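Local coordinates for protein tRNA(His) guanylyltransferase (Saccharomyces cerevisiae, PDB 5XOX) that catalyses the 3'-5' addition of a single guanosine to the -1 position of tRNA(His), using GTP, ATP and magnesium, at residues I24-D29 and F130-V135; K59-K64 and T99-F104. All blocks are in the same frame, centred on the assembly; numbering follows the deposited sequence.

Contact 1 of 2, residues I24-D29 and F130-V135; sequences IVVRID and FDSRCV. With MG (magnesium ion), chain I; GTP (guanosine-5'-triphosphate), chain G.
Arg-27 and Arg-133 face each other as a hydrogen-bonded pair of antiparallel strands, and their side chains run side by side off the same face of the sheet. Arg-27 keeps CG anti to its backbone N (chi1 -155°) and bends at chi3, which sets its NH1 3.7 Å from CD of Arg-133 and 4.2 Å from Arg-133 NE. The guanidinium planes are 29° apart. Glu-13 of the second subunit forms salt bridges to both arginines and would be expected to offset the closeness of their charges; Tyr-146 also bonds Arg-27 NE. Beneath them Arg-27 N donates to Arg-133 O at 3.0 Å, while the return bond is weak. Val-135, paired with Val-25 through two bonds between their backbone N and O atoms, lies on the arginine face and brings CG2 obliquely toward the Arg-27 guanidinium. This is strand 130-137, outermost in the sheet of this chain, against strand 23-30 in the palm-like sheet that Thg1 enzymes share with canonical polymerases. On the opposite face, Ile-28 CG2 meets the edge of the Phe-130 ring at CD2, 3.4 Å away. At the far end, Asp-29 pairs with Asp-131; Asp-29 OD1 binds Mg(2+) at 2.4 Å, alongside three oxygens of the GTP triphosphate.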
# COMPACT_ATOMS: atom_id res chain seq x y z
N ILE A 24 7.46 -15.36 -3.92
CA ILE A 24 6.69 -14.48 -4.75
C ILE A 24 6.12 -15.25 -5.91
O ILE A 24 6.71 -16.21 -6.38
CB ILE A 24 7.51 -13.33 -5.24
CG1 ILE A 24 8.24 -12.71 -4.05
CG2 ILE A 24 6.62 -12.29 -5.83
CD1 ILE A 24 9.10 -11.45 -4.39
N VAL A 25 4.92 -14.88 -6.33
CA VAL A 25 4.38 -15.42 -7.55
C VAL A 25 4.15 -14.28 -8.51
O VAL A 25 3.59 -13.24 -8.14
CB VAL A 25 3.08 -16.15 -7.35
CG1 VAL A 25 2.65 -16.71 -8.66
CG2 VAL A 25 3.22 -17.25 -6.31
N VAL A 26 4.60 -14.48 -9.74
CA VAL A 26 4.21 -13.56 -10.79
C VAL A 26 3.33 -14.30 -11.75
O VAL A 26 3.80 -15.20 -12.45
CB VAL A 26 5.41 -12.95 -11.51
CG1 VAL A 26 4.90 -12.06 -12.61
CG2 VAL A 26 6.28 -12.15 -10.53
N ARG A 27 2.05 -13.93 -11.77
CA ARG A 27 1.09 -14.58 -12.66
C ARG A 27 0.78 -13.70 -13.88
O ARG A 27 0.63 -12.47 -13.77
CB ARG A 27 -0.20 -14.93 -11.92
CG ARG A 27 -0.94 -16.08 -12.58
CD ARG A 27 -2.36 -16.25 -12.08
NE ARG A 27 -2.44 -16.27 -10.63
CZ ARG A 27 -3.17 -15.42 -9.90
NH1 ARG A 27 -3.91 -14.49 -10.50
NH2 ARG A 27 -3.18 -15.52 -8.56
N ILE A 28 0.67 -14.35 -15.03
CA ILE A 28 0.47 -13.70 -16.32
C ILE A 28 -0.80 -14.22 -17.02
O ILE A 28 -0.87 -15.41 -17.35
CB ILE A 28 1.66 -13.94 -17.21
CG1 ILE A 28 2.95 -13.58 -16.50
CG2 ILE A 28 1.54 -13.14 -18.48
CD1 ILE A 28 4.13 -13.67 -17.43
N ASP A 29 -1.77 -13.34 -17.27
CA ASP A 29 -3.04 -13.76 -17.89
C ASP A 29 -3.45 -12.82 -19.01
O ASP A 29 -3.80 -11.66 -18.75
CB ASP A 29 -4.15 -13.85 -16.83
CG ASP A 29 -5.44 -14.49 -17.35
OD1 ASP A 29 -5.91 -14.10 -18.44
OD2 ASP A 29 -6.01 -15.36 -16.63
N PHE A 130 -0.80 -8.94 -22.12
CA PHE A 130 -1.03 -9.78 -20.97
C PHE A 130 -1.11 -8.96 -19.66
O PHE A 130 -0.31 -8.05 -19.43
CB PHE A 130 0.07 -10.85 -20.79
CG PHE A 130 0.27 -11.78 -21.98
CD1 PHE A 130 -0.47 -11.67 -23.14
CD2 PHE A 130 1.07 -12.92 -21.85
CE1 PHE A 130 -0.28 -12.51 -24.19
CE2 PHE A 130 1.23 -13.82 -22.90
CZ PHE A 130 0.55 -13.60 -24.07
N ASP A 131 -2.07 -9.28 -18.79
CA ASP A 131 -2.08 -8.75 -17.43
C ASP A 131 -1.05 -9.48 -16.58
O ASP A 131 -0.94 -10.71 -16.67
CB ASP A 131 -3.47 -8.89 -16.81
CG ASP A 131 -3.53 -8.39 -15.39
OD1 ASP A 131 -2.50 -8.42 -14.70
OD2 ASP A 131 -4.63 -8.02 -14.93
N SER A 132 -0.29 -8.74 -15.77
CA SER A 132 0.64 -9.37 -14.85
C SER A 132 0.39 -8.96 -13.38
O SER A 132 -0.19 -7.90 -13.11
CB SER A 132 2.06 -9.05 -15.27
OG SER A 132 2.95 -9.68 -14.40
N ARG A 133 0.78 -9.81 -12.43
CA ARG A 133 0.43 -9.64 -11.00
C ARG A 133 1.48 -10.20 -10.11
O ARG A 133 2.12 -11.20 -10.44
CB ARG A 133 -0.86 -10.36 -10.65
CG ARG A 133 -2.06 -9.90 -11.43
CD ARG A 133 -3.05 -11.02 -11.57
NE ARG A 133 -4.39 -10.48 -11.51
CZ ARG A 133 -5.05 -10.26 -10.38
NH1 ARG A 133 -4.48 -10.53 -9.21
NH2 ARG A 133 -6.27 -9.77 -10.40
N CYS A 134 1.60 -9.61 -8.93
CA CYS A 134 2.45 -10.16 -7.86
C CYS A 134 1.73 -10.62 -6.58
O CYS A 134 0.83 -9.94 -6.07
CB CYS A 134 3.48 -9.13 -7.45
SG CYS A 134 4.90 -9.19 -8.49
N VAL A 135 2.10 -11.78 -6.06
CA VAL A 135 1.50 -12.23 -4.80
C VAL A 135 2.51 -12.77 -3.83
O VAL A 135 3.40 -13.54 -4.21
CB VAL A 135 0.41 -13.29 -5.02
CG1 VAL A 135 -0.29 -13.54 -3.70
CG2 VAL A 135 -0.62 -12.84 -6.08
MG MG I . -7.89 -13.07 -19.17
PG GTP G . -9.82 -11.68 -19.12
O1G GTP G . -10.42 -10.38 -19.65
O2G GTP G . -8.52 -11.34 -18.41
O3G GTP G . -10.77 -12.24 -18.09
O3B GTP G . -9.46 -12.82 -20.23
PB GTP G . -10.48 -13.71 -21.16
O1B GTP G . -11.88 -13.11 -21.22
O2B GTP G . -9.97 -13.81 -22.58
O3A GTP G . -10.45 -15.25 -20.64
PA GTP G . -9.49 -15.81 -19.46
O1A GTP G . -8.07 -15.48 -19.86
O2A GTP G . -9.85 -15.25 -18.11
O5' GTP G . -9.71 -17.41 -19.36
C5' GTP G . -8.94 -18.31 -20.12
C4' GTP G . -9.33 -18.20 -21.60
O4' GTP G . -8.23 -18.55 -22.41
C3' GTP G . -10.49 -19.08 -22.08
O3' GTP G . -11.71 -18.36 -22.14
C2' GTP G . -10.09 -19.46 -23.49
O2' GTP G . -11.02 -18.86 -24.36
C1' GTP G . -8.67 -18.93 -23.69
N9 GTP G . -7.74 -19.99 -24.11
C8 GTP G . -6.57 -20.34 -23.48
N7 GTP G . -5.99 -21.37 -24.16
C5 GTP G . -6.77 -21.67 -25.23
C6 GTP G . -6.68 -22.62 -26.26
O6 GTP G . -5.73 -23.41 -26.31
N1 GTP G . -7.67 -22.68 -27.23
C2 GTP G . -8.76 -21.81 -27.19
N2 GTP G . -9.73 -21.84 -28.11
N3 GTP G . -8.84 -20.87 -26.16
C4 GTP G . -7.87 -20.80 -25.21

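Contact 2 of 2, residues K59-K64 and T99-F104; sequences KNLVLK and TLFGSF
The two phenylalanine rings of 99-104, Phe-101 and Phe-104, receive Leu-61 in different ways. Over one face of Phe-101 sits Leu-61 CD2, 4.1 Å from the ring centroid and 16° off the normal, a CH-pi contact displaced toward the CD2-CE2 side of the rim. The ring of Phe-104 instead presents its edge: the backbone O of Asn-60 lies in the ring plane, 3.7 Å from CE2, and Leu-61 CA comes in near that plane as well. Lys-64 approaches the same ring obliquely, with its CB 3.7 Å from Phe-104 CE2.

Leu-61 reaches both rings because chi1 (-157°) sets CG anti to its backbone N and carries it toward the other helix, and chi2 then sends one methyl to each ring. CD2 goes to Phe-101, whereas CD1 lies 3.6 Å from Phe-104 CD2 and 3.8 Å from the carbonyl O of Phe-101. Leu-61 and Phe-104 lie alongside one another, each reaching from its own helix toward the other, with Phe-104 CG likewise anti to its N. No hydrogen bond joins the segments, so apolar contact carries the interface. The Asn-60 O that meets the ring edge is already the acceptor for Lys-64 N within its helix.

Around this pair, Tyr-65 meets the Phe-101 ring, Asn-60 ND2 bonds Asn-108 further along helix 94-116, and Tyr-129 of the second subunit meets Phe-104. The segment axes approach to 10.9 Å at 134°, a wide spacing bridged by large side chains. Leu-61 also touches Phe-81 of strand 78-83, which joins the helix pair to the sheet below. Strand 23-30, helix 48-64, strands 69-74 and 78-83, helix 94-116 and strand 130-137 follow the beta-alpha-beta-beta-alpha-beta (ferredoxin-like) order of the polymerase palm, with both helices on one face.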
# COMPACT_ATOMS: atom_id res chain seq x y z
N LYS A 59 9.91 -20.73 -20.71
CA LYS A 59 11.22 -21.35 -20.59
C LYS A 59 12.29 -20.27 -20.73
O LYS A 59 13.24 -20.23 -19.96
CB LYS A 59 11.42 -22.45 -21.62
CG LYS A 59 12.81 -23.10 -21.62
CD LYS A 59 12.94 -24.12 -22.76
CE LYS A 59 12.72 -23.48 -24.14
NZ LYS A 59 13.65 -22.34 -24.43
N ASN A 60 12.10 -19.39 -21.70
CA ASN A 60 13.06 -18.31 -21.90
C ASN A 60 13.06 -17.38 -20.70
O ASN A 60 14.09 -16.80 -20.37
CB ASN A 60 12.75 -17.53 -23.17
CG ASN A 60 12.83 -18.40 -24.40
OD1 ASN A 60 13.24 -19.56 -24.33
ND2 ASN A 60 12.48 -17.85 -25.55
N LEU A 61 11.91 -17.25 -20.05
CA LEU A 61 11.81 -16.37 -18.91
C LEU A 61 12.53 -16.94 -17.70
O LEU A 61 13.30 -16.24 -17.07
CB LEU A 61 10.35 -16.10 -18.60
CG LEU A 61 10.26 -14.78 -17.84
CD1 LEU A 61 9.06 -13.99 -18.26
CD2 LEU A 61 10.24 -15.02 -16.35
N VAL A 62 12.30 -18.21 -17.40
CA VAL A 62 12.98 -18.84 -16.27
C VAL A 62 14.47 -18.89 -16.59
O VAL A 62 15.31 -18.71 -15.73
CB VAL A 62 12.41 -20.27 -15.95
CG1 VAL A 62 10.91 -20.25 -15.86
CG2 VAL A 62 12.85 -21.30 -16.96
N LEU A 63 14.76 -19.11 -17.87
CA LEU A 63 16.11 -19.08 -18.38
C LEU A 63 16.77 -17.76 -17.99
O LEU A 63 17.84 -17.76 -17.38
CB LEU A 63 16.09 -19.27 -19.91
CG LEU A 63 17.23 -18.79 -20.82
CD1 LEU A 63 17.28 -17.24 -21.13
CD2 LEU A 63 18.57 -19.34 -20.30
N LYS A 64 16.09 -16.65 -18.31
CA LYS A 64 16.57 -15.29 -18.08
C LYS A 64 16.94 -15.04 -16.63
O LYS A 64 18.07 -14.67 -16.33
CB LYS A 64 15.53 -14.27 -18.54
CG LYS A 64 15.97 -12.84 -18.36
CD LYS A 64 17.08 -12.46 -19.32
CE LYS A 64 17.53 -11.01 -19.13
NZ LYS A 64 18.44 -10.58 -20.20
N THR A 99 5.50 -5.86 -14.22
CA THR A 99 5.63 -5.25 -15.55
C THR A 99 6.77 -5.83 -16.36
O THR A 99 6.66 -5.97 -17.57
CB THR A 99 5.83 -3.75 -15.45
OG1 THR A 99 6.83 -3.52 -14.45
CG2 THR A 99 4.53 -3.03 -15.08
N LEU A 100 7.85 -6.19 -15.69
CA LEU A 100 8.99 -6.70 -16.42
C LEU A 100 8.75 -8.11 -16.92
O LEU A 100 9.09 -8.42 -18.07
CB LEU A 100 10.23 -6.66 -15.54
CG LEU A 100 10.89 -5.28 -15.61
CD1 LEU A 100 12.22 -5.28 -14.91
CD2 LEU A 100 11.01 -4.80 -17.05
N PHE A 101 8.17 -8.97 -16.08
CA PHE A 101 7.92 -10.33 -16.58
C PHE A 101 6.86 -10.22 -17.64
O PHE A 101 6.97 -10.85 -18.70
CB PHE A 101 7.45 -11.29 -15.49
CG PHE A 101 8.53 -11.68 -14.54
CD1 PHE A 101 9.71 -10.96 -14.48
CD2 PHE A 101 8.40 -12.79 -13.71
CE1 PHE A 101 10.70 -11.31 -13.60
CE2 PHE A 101 9.41 -13.16 -12.85
CZ PHE A 101 10.56 -12.41 -12.80
N GLY A 102 5.87 -9.38 -17.36
CA GLY A 102 4.79 -9.09 -18.29
C GLY A 102 5.33 -8.76 -19.67
O GLY A 102 4.93 -9.36 -20.68
N SER A 103 6.29 -7.86 -19.71
CA SER A 103 6.76 -7.30 -20.97
C SER A 103 7.67 -8.27 -21.69
O SER A 103 7.57 -8.42 -22.89
CB SER A 103 7.48 -5.98 -20.73
OG SER A 103 6.58 -5.01 -20.20
N PHE A 104 8.55 -8.91 -20.94
CA PHE A 104 9.47 -9.88 -21.51
C PHE A 104 8.71 -10.97 -22.17
O PHE A 104 9.02 -11.36 -23.28
CB PHE A 104 10.36 -10.49 -20.44
CG PHE A 104 11.41 -11.43 -20.97
CD1 PHE A 104 12.13 -11.12 -22.11
CD2 PHE A 104 11.74 -12.59 -20.30
CE1 PHE A 104 13.12 -11.97 -22.57
CE2 PHE A 104 12.74 -13.43 -20.77
CZ PHE A 104 13.42 -13.12 -21.90

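Overall arrangement
Contacts 1 and 2 have centres 11 Å apart and lie in successive layers of one domain: the first within the antiparallel sheet, the second between two helices resting on it. Along the chain the order is 24-29, 59-64, 99-104, 130-135, so contact 2 is nested in the loop that contact 1 closes. The layers touch directly, Val-26 CB lying 3.7 Å from Phe-101 CD2. The face with Val-26 and Ile-28 backs onto helix 94-116; the Asp-29 side chain leaves from the other, which helix 140-171 also packs against, to bind magnesium and, through it, the GTP triphosphate. Both contacts also meet the second subunit, so this part of the fold contributes to one interface of the homotetramer.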